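Long-range contact in DUF1116 domain-containing protein (Enterococcus faecalis, PDB 3CLQ), which is of unknown function but belongs to the AllG family and is probably related to a subunit of oxamate carbamoyltransferase: residues Q23-V37 / S110-Y123. Residues are numbered along the deposited sequence; the frame is centred on the assembly and turned at random.
Sequences QSKPILVGFDKAINV and SPNMYVHIIKNETY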
loop_
_atom_site.group_PDB
_atom_site.type_symbol
_atom_site.label_atom_id
_atom_site.label_comp_id
_atom_site.label_asym_id
_atom_site.label_seq_id
_atom_site.Cartn_x
_atom_site.Cartn_y
_atom_site.Cartn_z
ATOM N N GLN B 23 8.380 -8.206 -21.045
ATOM C CA GLN B 23 7.980 -9.569 -20.707
ATOM C C GLN B 23 8.861 -10.301 -19.691
ATOM O O GLN B 23 8.513 -11.397 -19.261
ATOM C CB GLN B 23 7.867 -10.400 -21.970
ATOM C CG GLN B 23 6.869 -9.833 -22.918
ATOM C CD GLN B 23 6.669 -10.704 -24.134
ATOM O OE1 GLN B 23 5.677 -10.560 -24.844
ATOM N NE2 GLN B 23 7.604 -11.610 -24.384
ATOM N N SER B 24 10.016 -9.740 -19.341
ATOM C CA SER B 24 10.784 -10.300 -18.249
ATOM C C SER B 24 9.905 -10.411 -17.031
ATOM O O SER B 24 9.012 -9.594 -16.825
ATOM C CB SER B 24 11.951 -9.421 -17.904
ATOM O OG SER B 24 12.906 -9.502 -18.925
ATOM N N LYS B 25 10.170 -11.420 -16.215
ATOM C CA LYS B 25 9.405 -11.622 -15.018
ATOM C C LYS B 25 10.357 -12.014 -13.906
ATOM O O LYS B 25 10.562 -13.185 -13.635
ATOM C CB LYS B 25 8.344 -12.691 -15.253
ATOM C CG LYS B 25 6.978 -12.313 -14.733
ATOM C CD LYS B 25 5.840 -12.824 -15.644
ATOM C CE LYS B 25 5.444 -14.247 -15.339
ATOM N NZ LYS B 25 5.195 -14.510 -13.879
ATOM N N PRO B 26 10.935 -11.010 -13.252
ATOM C CA PRO B 26 11.890 -11.149 -12.152
ATOM C C PRO B 26 11.269 -11.810 -10.924
ATOM O O PRO B 26 10.293 -11.277 -10.358
ATOM C CB PRO B 26 12.233 -9.706 -11.804
ATOM C CG PRO B 26 11.784 -8.907 -12.971
ATOM C CD PRO B 26 10.635 -9.604 -13.556
ATOM N N ILE B 27 11.830 -12.949 -10.519
ATOM C CA ILE B 27 11.372 -13.687 -9.337
ATOM C C ILE B 27 12.417 -13.673 -8.224
ATOM O O ILE B 27 13.583 -14.024 -8.433
ATOM C CB ILE B 27 11.034 -15.157 -9.674
ATOM C CG1 ILE B 27 10.070 -15.227 -10.874
ATOM C CG2 ILE B 27 10.450 -15.888 -8.444
ATOM C CD1 ILE B 27 8.729 -14.526 -10.662
ATOM N N LEU B 28 12.006 -13.250 -7.036
ATOM C CA LEU B 28 12.930 -13.272 -5.926
ATOM C C LEU B 28 12.987 -14.702 -5.486
ATOM O O LEU B 28 11.964 -15.235 -5.011
ATOM C CB LEU B 28 12.429 -12.406 -4.785
ATOM C CG LEU B 28 13.260 -12.562 -3.514
ATOM C CD1 LEU B 28 14.754 -12.313 -3.782
ATOM C CD2 LEU B 28 12.757 -11.598 -2.491
ATOM N N VAL B 29 14.153 -15.335 -5.661
ATOM C CA VAL B 29 14.269 -16.759 -5.326
ATOM C C VAL B 29 15.110 -17.090 -4.099
ATOM O O VAL B 29 14.962 -18.159 -3.511
ATOM C CB VAL B 29 14.702 -17.652 -6.526
ATOM C CG1 VAL B 29 13.715 -17.507 -7.681
ATOM C CG2 VAL B 29 16.163 -17.368 -6.972
ATOM N N GLY B 30 15.988 -16.186 -3.692
ATOM C CA GLY B 30 16.844 -16.501 -2.561
ATOM C C GLY B 30 17.624 -15.323 -2.029
ATOM O O GLY B 30 17.471 -14.191 -2.511
ATOM N N PHE B 31 18.448 -15.610 -1.018
ATOM C CA PHE B 31 19.389 -14.668 -0.427
ATOM C C PHE B 31 20.634 -15.439 -0.091
ATOM O O PHE B 31 20.552 -16.607 0.278
ATOM C CB PHE B 31 18.840 -14.095 0.868
ATOM C CG PHE B 31 17.618 -13.237 0.695
ATOM C CD1 PHE B 31 17.737 -11.867 0.509
ATOM C CD2 PHE B 31 16.351 -13.794 0.727
ATOM C CE1 PHE B 31 16.604 -11.080 0.361
ATOM C CE2 PHE B 31 15.224 -13.005 0.587
ATOM C CZ PHE B 31 15.340 -11.660 0.405
ATOM N N ASP B 32 21.787 -14.788 -0.182
ATOM C CA ASP B 32 23.055 -15.440 0.135
ATOM C C ASP B 32 24.227 -14.439 0.091
ATOM O O ASP B 32 24.118 -13.343 -0.469
ATOM C CB ASP B 32 23.304 -16.641 -0.795
ATOM C CG ASP B 32 24.077 -17.784 -0.105
ATOM O OD1 ASP B 32 24.466 -17.644 1.085
ATOM O OD2 ASP B 32 24.305 -18.828 -0.764
ATOM N N LYS B 33 25.333 -14.805 0.723
ATOM C CA LYS B 33 26.505 -13.968 0.710
ATOM C C LYS B 33 26.877 -13.707 -0.735
ATOM O O LYS B 33 26.833 -14.603 -1.563
ATOM C CB LYS B 33 27.664 -14.661 1.436
ATOM C CG LYS B 33 27.359 -15.066 2.876
ATOM C CD LYS B 33 28.620 -15.451 3.612
ATOM C CE LYS B 33 28.516 -15.113 5.087
ATOM N NZ LYS B 33 29.838 -15.323 5.729
ATOM N N ALA B 34 27.245 -12.475 -1.038
ATOM C CA ALA B 34 27.733 -12.144 -2.366
ATOM C C ALA B 34 28.696 -13.211 -2.895
ATOM O O ALA B 34 28.480 -13.783 -3.955
ATOM C CB ALA B 34 28.411 -10.818 -2.335
ATOM N N ILE B 35 29.753 -13.494 -2.152
ATOM C CA ILE B 35 30.803 -14.356 -2.673
ATOM C C ILE B 35 30.331 -15.753 -3.082
ATOM O O ILE B 35 30.940 -16.380 -3.949
ATOM C CB ILE B 35 31.960 -14.475 -1.669
ATOM C CG1 ILE B 35 33.333 -14.536 -2.393
ATOM C CG2 ILE B 35 31.686 -15.605 -0.678
ATOM C CD1 ILE B 35 33.761 -15.898 -2.937
ATOM N N ASN B 36 29.250 -16.241 -2.471
ATOM C CA ASN B 36 28.723 -17.569 -2.805
ATOM C C ASN B 36 27.952 -17.633 -4.116
ATOM O O ASN B 36 27.809 -18.712 -4.680
ATOM C CB ASN B 36 27.797 -18.112 -1.710
ATOM C CG ASN B 36 28.504 -18.357 -0.409
ATOM O OD1 ASN B 36 29.721 -18.505 -0.368
ATOM N ND2 ASN B 36 27.736 -18.402 0.677
ATOM N N VAL B 37 27.414 -16.512 -4.592
ATOM C CA VAL B 37 26.476 -16.612 -5.707
ATOM C C VAL B 37 26.707 -15.681 -6.894
ATOM O O VAL B 37 26.187 -15.925 -7.978
ATOM C CB VAL B 37 25.025 -16.472 -5.221
ATOM C CG1 VAL B 37 24.712 -17.542 -4.197
ATOM C CG2 VAL B 37 24.793 -15.098 -4.638
ATOM N N SER B 110 30.423 -6.124 -0.589
ATOM C CA SER B 110 31.608 -6.924 -0.379
ATOM C C SER B 110 31.222 -8.367 -0.154
ATOM O O SER B 110 30.109 -8.630 0.251
ATOM C CB SER B 110 32.369 -6.399 0.829
ATOM O OG SER B 110 31.814 -6.887 2.033
ATOM N N PRO B 111 32.145 -9.305 -0.398
ATOM C CA PRO B 111 31.879 -10.744 -0.399
ATOM C C PRO B 111 30.935 -11.256 0.684
ATOM O O PRO B 111 30.139 -12.162 0.402
ATOM C CB PRO B 111 33.254 -11.342 -0.205
ATOM C CG PRO B 111 34.152 -10.383 -0.889
ATOM C CD PRO B 111 33.558 -9.020 -0.701
ATOM N N ASN B 112 31.000 -10.696 1.895
ATOM C CA ASN B 112 30.179 -11.208 3.012
ATOM C C ASN B 112 28.865 -10.484 3.326
ATOM O O ASN B 112 28.182 -10.812 4.302
ATOM C CB ASN B 112 31.021 -11.376 4.267
ATOM C CG ASN B 112 32.045 -12.448 4.104
ATOM O OD1 ASN B 112 31.704 -13.624 3.986
ATOM N ND2 ASN B 112 33.307 -12.060 4.058
HETATM N N MSE B 113 28.500 -9.513 2.499
HETATM C CA MSE B 113 27.166 -8.960 2.586
HETATM C C MSE B 113 26.200 -9.924 1.930
HETATM O O MSE B 113 26.573 -10.635 0.997
HETATM C CB MSE B 113 27.098 -7.602 1.914
HETATM C CG MSE B 113 27.826 -6.567 2.707
HETATM SE SE MSE B 113 28.047 -4.906 1.731
HETATM C CE MSE B 113 29.871 -4.542 2.302
ATOM N N TYR B 114 24.969 -9.962 2.432
ATOM C CA TYR B 114 23.939 -10.772 1.813
ATOM C C TYR B 114 23.310 -9.994 0.676
ATOM O O TYR B 114 23.167 -8.777 0.772
ATOM C CB TYR B 114 22.896 -11.181 2.845
ATOM C CG TYR B 114 23.247 -12.482 3.472
ATOM C CD1 TYR B 114 24.218 -12.550 4.471
ATOM C CD2 TYR B 114 22.658 -13.660 3.037
ATOM C CE1 TYR B 114 24.586 -13.783 5.039
ATOM C CE2 TYR B 114 23.005 -14.886 3.599
ATOM C CZ TYR B 114 23.974 -14.938 4.591
ATOM O OH TYR B 114 24.326 -16.139 5.134
ATOM N N VAL B 115 22.965 -10.698 -0.401
ATOM C CA VAL B 115 22.275 -10.096 -1.550
ATOM C C VAL B 115 20.977 -10.843 -1.889
ATOM O O VAL B 115 20.881 -12.031 -1.605
ATOM C CB VAL B 115 23.188 -10.044 -2.816
ATOM C CG1 VAL B 115 24.270 -9.001 -2.656
ATOM C CG2 VAL B 115 23.806 -11.418 -3.124
ATOM N N HIS B 116 19.987 -10.136 -2.462
ATOM C CA HIS B 116 18.796 -10.767 -3.081
ATOM C C HIS B 116 19.249 -11.576 -4.281
ATOM O O HIS B 116 20.063 -11.105 -5.063
ATOM C CB HIS B 116 17.825 -9.735 -3.673
ATOM C CG HIS B 116 17.323 -8.718 -2.706
ATOM N ND1 HIS B 116 18.152 -7.822 -2.068
ATOM C CD2 HIS B 116 16.064 -8.399 -2.330
ATOM C CE1 HIS B 116 17.424 -7.028 -1.299
ATOM N NE2 HIS B 116 16.156 -7.357 -1.442
ATOM N N ILE B 117 18.716 -12.770 -4.468
ATOM C CA ILE B 117 18.976 -13.457 -5.712
ATOM C C ILE B 117 17.688 -13.458 -6.510
ATOM O O ILE B 117 16.708 -14.091 -6.101
ATOM C CB ILE B 117 19.386 -14.887 -5.486
ATOM C CG1 ILE B 117 20.423 -14.965 -4.376
ATOM C CG2 ILE B 117 19.941 -15.453 -6.757
ATOM C CD1 ILE B 117 20.337 -16.252 -3.581
ATOM N N ILE B 118 17.701 -12.759 -7.639
ATOM C CA ILE B 118 16.509 -12.505 -8.429
ATOM C C ILE B 118 16.712 -13.101 -9.806
ATOM O O ILE B 118 17.690 -12.800 -10.464
ATOM C CB ILE B 118 16.266 -10.976 -8.564
ATOM C CG1 ILE B 118 15.905 -10.362 -7.218
ATOM C CG2 ILE B 118 15.148 -10.675 -9.541
ATOM C CD1 ILE B 118 15.989 -8.869 -7.237
ATOM N N LYS B 119 15.798 -13.938 -10.259
ATOM C CA LYS B 119 16.043 -14.708 -11.465
ATOM C C LYS B 119 14.939 -14.413 -12.440
ATOM O O LYS B 119 13.793 -14.353 -12.048
ATOM C CB LYS B 119 16.065 -16.197 -11.130
ATOM C CG LYS B 119 16.580 -17.108 -12.217
ATOM C CD LYS B 119 16.763 -18.526 -11.653
ATOM C CE LYS B 119 16.052 -19.607 -12.504
ATOM N NZ LYS B 119 14.544 -19.522 -12.376
ATOM N N ASN B 120 15.273 -14.215 -13.708
ATOM C CA ASN B 120 14.251 -13.942 -14.701
ATOM C C ASN B 120 13.475 -15.197 -15.125
ATOM O O ASN B 120 14.023 -16.082 -15.784
ATOM C CB ASN B 120 14.883 -13.292 -15.915
ATOM C CG ASN B 120 13.867 -12.579 -16.783
ATOM O OD1 ASN B 120 12.673 -12.905 -16.773
ATOM N ND2 ASN B 120 14.338 -11.593 -17.552
ATOM N N GLU B 121 12.191 -15.260 -14.775
ATOM C CA GLU B 121 11.368 -16.430 -15.102
ATOM C C GLU B 121 11.205 -16.599 -16.615
ATOM O O GLU B 121 10.986 -17.711 -17.105
ATOM C CB GLU B 121 9.992 -16.354 -14.434
ATOM C CG GLU B 121 9.154 -17.625 -14.552
ATOM C CD GLU B 121 7.717 -17.479 -13.997
ATOM O OE1 GLU B 121 6.796 -17.048 -14.744
ATOM O OE2 GLU B 121 7.491 -17.815 -12.814
ATOM N N THR B 122 11.306 -15.507 -17.362
ATOM C CA THR B 122 11.088 -15.602 -18.789
ATOM C C THR B 122 12.390 -15.918 -19.522
ATOM O O THR B 122 12.415 -16.771 -20.414
ATOM C CB THR B 122 10.480 -14.300 -19.337
ATOM O OG1 THR B 122 9.339 -13.951 -18.564
ATOM C CG2 THR B 122 10.053 -14.458 -20.792
ATOM N N TYR B 123 13.468 -15.243 -19.134
ATOM C CA TYR B 123 14.687 -15.201 -19.950
ATOM C C TYR B 123 15.876 -15.841 -19.229
ATOM O O TYR B 123 16.963 -16.039 -19.799
ATOM C CB TYR B 123 14.970 -13.750 -20.408
ATOM C CG TYR B 123 13.923 -13.277 -21.407
ATOM C CD1 TYR B 123 13.810 -13.921 -22.643
ATOM C CD2 TYR B 123 13.014 -12.235 -21.111
ATOM C CE1 TYR B 123 12.843 -13.558 -23.577
ATOM C CE2 TYR B 123 12.022 -11.850 -22.054
ATOM C CZ TYR B 123 11.946 -12.541 -23.295
ATOM O OH TYR B 123 11.024 -12.257 -24.296
#
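Asn120 OD1 is gripped from both faces of its amide plane, by the backbone N of Lys25 at 3.0 Å and by the N of Thr122. The bond from Thr122 makes an Asx turn at the end of strand 114-120. Asn120 CG lies anti to its own N (chi1 -161°), which carries the amide over to Ser24. There ND2 donates to Ser24 OG at 2.9 Å, with OG close to the amide plane. ND2 also bonds Asn125 OD1, so partners at both ends fix the rotation of this amide. Next to it, Thr122 OG1 donates to Gln23 O at 2.8 Å, where helix 6-23 ends.

Strands 26-33 and 114-120 then pair antiparallel. A classic beta bulge interrupts the pairing: Val29 N and Gly30 N both donate to Ile117 O, at 2.9 Å and 3.3 Å. Ile117 CD1 lies over the Gly30 backbone. Farther along, the Phe31 ring brings CE1 over one face of His116, 3.8 Å from CD2, with the two planes 48° apart. Tyr114 lies across the chain at Lys33, whose CG makes an off-centre CH-pi contact with the ring. The lysine runs on until NZ meets Asn112 OD1 at 3.1 Å, while Asn112 ND2 bonds Glu73.

The two strands are the inner pair of a four-stranded antiparallel sheet, between strands 126-130 and 174-175. Leu28 and Phe31 pack on helix 146-168, and Asn120 and Ser24 on helix 234-247. His116 bonds Thr129 of strand 126-130 and Thr236 of helix 234-247.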